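Local coordinates for outer membrane protein assembly factor BamA (Haemophilus ducreyi, PDB 4K3C) that probably helps to fold and insert beta-barrel proteins into the outer membrane, as the Omp85-family barrel subunit of the Bam complex, at residues G407-Y412 / P421-I426. Numbering follows the deposited sequence.
Sequences GPKAIY and PSQDVI
Strands 409-412 and 420-422 pair antiparallel as a small hairpin, with Ile411 opposite Pro421, and further along the chain Lys409 meets Val425; between these two non-hydrogen-bonded pairs the register slips by two residues, a beta bulge, where the chain turns a corner at Gln423 and Asp424. Three backbone hydrogen bonds follow the bend: Ser422 N to Ala410 O, Ala410 N to Asp424 O and Ile426 N to Pro408 O (2.8 Å). Proline has no N-H to give, so the backbone bonding of Pro408 runs through its carbonyl, while its ring CB sits 4.5 Å from Ile426 CG2. Ala410 faces the corner, where its small CB fits beside Ile426 CG1, 3.9 Å away. The Tyr412 ring reaches across Ser422, whose CB lies 3.5 Å from Tyr412 CE2, and its OH gives a hydrogen bond to Asp424 OD2 (2.7 Å). Ring and carboxylate planes stand 81° apart, and the hydroxyl meets OD2 from above the carboxylate plane. Asp424 OD2 also accepts a bond from Ala239 N, so two donors grip one oxygen. In Lys409 a bend at chi2 (-48°) brings CD beside Gln423 O; CE touches Val425 CG2, and NZ makes a weak bond to Gln423 OE1. Through Ala239 N, the Asp424 carboxylate ties the long loop joining barrel strands 366-378 and 430-440 to that between 220-231 and 242-254; two neutral donors on one oxygen would probably favour its ionised form.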
ATOM      1  N   GLY A 407     -24.033 -12.224  -8.690  1.00 31.89           N
ATOM      2  CA  GLY A 407     -24.373 -12.678  -7.352  1.00 32.10           C
ATOM      3  C   GLY A 407     -25.847 -13.017  -7.255  1.00 41.72           C
ATOM      4  O   GLY A 407     -26.547 -12.980  -8.264  1.00 44.51           O
ATOM      5  N   PRO A 408     -26.333 -13.330  -6.039  1.00 41.80           N
ATOM      6  CA  PRO A 408     -27.761 -13.644  -5.879  1.00 44.92           C
ATOM      7  C   PRO A 408     -28.678 -12.501  -6.321  1.00 49.25           C
ATOM      8  O   PRO A 408     -28.367 -11.323  -6.128  1.00 45.33           O
ATOM      9  CB  PRO A 408     -27.910 -13.908  -4.376  1.00 35.37           C
ATOM     10  CG  PRO A 408     -26.524 -14.255  -3.904  1.00 34.24           C
ATOM     11  CD  PRO A 408     -25.589 -13.449  -4.772  1.00 36.17           C
ATOM     12  N   LYS A 409     -29.806 -12.867  -6.925  1.00 50.96           N
ATOM     13  CA  LYS A 409     -30.775 -11.907  -7.435  1.00 45.30           C
ATOM     14  C   LYS A 409     -31.821 -11.505  -6.391  1.00 46.11           C
ATOM     15  O   LYS A 409     -32.163 -12.283  -5.496  1.00 41.62           O
ATOM     16  CB  LYS A 409     -31.456 -12.480  -8.680  1.00 42.85           C
ATOM     17  CG  LYS A 409     -30.485 -12.761  -9.828  1.00 52.56           C
ATOM     18  CD  LYS A 409     -29.560 -11.567 -10.093  1.00 64.12           C
ATOM     19  CE  LYS A 409     -28.518 -11.852 -11.171  1.00 73.65           C
ATOM     20  NZ  LYS A 409     -29.118 -12.195 -12.501  1.00 79.39           N
ATOM     21  N   ALA A 410     -32.329 -10.285  -6.515  1.00 45.21           N
ATOM     22  CA  ALA A 410     -33.377  -9.795  -5.625  1.00 45.81           C
ATOM     23  C   ALA A 410     -34.712 -10.469  -5.918  1.00 45.41           C
ATOM     24  O   ALA A 410     -34.948 -10.926  -7.025  1.00 45.02           O
ATOM     25  CB  ALA A 410     -33.513  -8.283  -5.764  1.00 47.21           C
ATOM     26  N   ILE A 411     -35.586 -10.527  -4.920  1.00 55.23           N
ATOM     27  CA  ILE A 411     -36.959 -10.992  -5.126  1.00 64.04           C
ATOM     28  C   ILE A 411     -37.925 -10.049  -4.416  1.00 66.13           C
ATOM     29  O   ILE A 411     -38.138 -10.149  -3.201  1.00 64.56           O
ATOM     30  CB  ILE A 411     -37.178 -12.422  -4.600  1.00 63.30           C
ATOM     31  CG1 ILE A 411     -36.171 -13.383  -5.228  1.00 57.37           C
ATOM     32  CG2 ILE A 411     -38.615 -12.881  -4.867  1.00 65.85           C
ATOM     33  CD1 ILE A 411     -36.159 -14.736  -4.562  1.00 62.32           C
ATOM     34  N   TYR A 412     -38.509  -9.133  -5.180  1.00 63.86           N
ATOM     35  CA  TYR A 412     -39.349  -8.090  -4.606  1.00 63.63           C
ATOM     36  C   TYR A 412     -40.777  -8.545  -4.331  1.00 71.74           C
ATOM     37  O   TYR A 412     -41.148  -9.687  -4.612  1.00 82.52           O
ATOM     38  CB  TYR A 412     -39.357  -6.861  -5.506  1.00 55.22           C
ATOM     39  CG  TYR A 412     -37.978  -6.315  -5.782  1.00 48.44           C
ATOM     40  CD1 TYR A 412     -37.171  -5.874  -4.753  1.00 52.53           C
ATOM     41  CD2 TYR A 412     -37.491  -6.232  -7.071  1.00 47.07           C
ATOM     42  CE1 TYR A 412     -35.913  -5.380  -4.994  1.00 52.63           C
ATOM     43  CE2 TYR A 412     -36.244  -5.734  -7.328  1.00 47.97           C
ATOM     44  CZ  TYR A 412     -35.454  -5.311  -6.288  1.00 53.24           C
ATOM     45  OH  TYR A 412     -34.198  -4.807  -6.557  1.00 56.75           O
ATOM     46  N   PRO A 421     -39.315 -12.299  -8.934  1.00 70.00           N
ATOM     47  CA  PRO A 421     -37.875 -12.504  -9.149  1.00 68.06           C
ATOM     48  C   PRO A 421     -37.317 -11.434 -10.072  1.00 66.14           C
ATOM     49  O   PRO A 421     -37.882 -11.179 -11.130  1.00 74.93           O
ATOM     50  CB  PRO A 421     -37.810 -13.877  -9.823  1.00 65.62           C
ATOM     51  CG  PRO A 421     -39.122 -14.534  -9.479  1.00 71.14           C
ATOM     52  CD  PRO A 421     -40.118 -13.432  -9.424  1.00 64.69           C
ATOM     53  N   SER A 422     -36.223 -10.806  -9.666  1.00 60.01           N
ATOM     54  CA  SER A 422     -35.681  -9.667 -10.385  1.00 58.44           C
ATOM     55  C   SER A 422     -34.336 -10.017 -11.012  1.00 59.68           C
ATOM     56  O   SER A 422     -33.775 -11.085 -10.749  1.00 51.01           O
ATOM     57  CB  SER A 422     -35.531  -8.475  -9.431  1.00 56.80           C
ATOM     58  OG  SER A 422     -35.111  -7.302 -10.108  1.00 57.99           O
ATOM     59  N   GLN A 423     -33.829  -9.112 -11.842  1.00 69.14           N
ATOM     60  CA  GLN A 423     -32.513  -9.286 -12.439  1.00 80.26           C
ATOM     61  C   GLN A 423     -31.462  -8.607 -11.570  1.00 80.25           C
ATOM     62  O   GLN A 423     -30.293  -8.993 -11.584  1.00 83.03           O
ATOM     63  CB  GLN A 423     -32.479  -8.720 -13.860  1.00 90.75           C
ATOM     64  CG  GLN A 423     -31.606  -9.518 -14.836  1.00 97.04           C
ATOM     65  CD  GLN A 423     -32.112 -10.942 -15.064  1.00103.57           C
ATOM     66  OE1 GLN A 423     -31.828 -11.851 -14.277  1.00 99.90           O
ATOM     67  NE2 GLN A 423     -32.858 -11.141 -16.152  1.00106.92           N
ATOM     68  N   ASP A 424     -31.895  -7.595 -10.823  1.00 71.48           N
ATOM     69  CA  ASP A 424     -31.048  -6.893  -9.865  1.00 59.93           C
ATOM     70  C   ASP A 424     -30.209  -7.827  -8.998  1.00 58.17           C
ATOM     71  O   ASP A 424     -30.724  -8.791  -8.421  1.00 60.98           O
ATOM     72  CB  ASP A 424     -31.926  -6.070  -8.930  1.00 66.95           C
ATOM     73  CG  ASP A 424     -32.709  -5.014  -9.652  1.00 67.36           C
ATOM     74  OD1 ASP A 424     -32.862  -5.165 -10.881  1.00 75.31           O
ATOM     75  OD2 ASP A 424     -33.165  -4.047  -8.989  1.00 54.71           O
ATOM     76  N   VAL A 425     -28.922  -7.524  -8.881  1.00 48.40           N
ATOM     77  CA  VAL A 425     -28.061  -8.270  -7.977  1.00 38.85           C
ATOM     78  C   VAL A 425     -28.184  -7.746  -6.552  1.00 37.88           C
ATOM     79  O   VAL A 425     -27.834  -6.608  -6.262  1.00 47.50           O
ATOM     80  CB  VAL A 425     -26.603  -8.197  -8.430  1.00 44.87           C
ATOM     81  CG1 VAL A 425     -25.655  -8.592  -7.305  1.00 35.38           C
ATOM     82  CG2 VAL A 425     -26.408  -9.093  -9.636  1.00 60.84           C
ATOM     83  N   ILE A 426     -28.691  -8.586  -5.663  1.00 44.15           N
ATOM     84  CA  ILE A 426     -28.842  -8.221  -4.257  1.00 34.92           C
ATOM     85  C   ILE A 426     -27.565  -8.560  -3.452  1.00 45.33           C
ATOM     86  O   ILE A 426     -27.321  -7.985  -2.398  1.00 41.50           O
ATOM     87  CB  ILE A 426     -30.129  -8.873  -3.667  1.00 48.42           C
ATOM     88  CG1 ILE A 426     -30.944  -7.856  -2.875  1.00 59.75           C
ATOM     89  CG2 ILE A 426     -29.840 -10.169  -2.896  1.00 36.32           C
ATOM     90  CD1 ILE A 426     -30.113  -6.883  -2.069  1.00 75.02           C
TER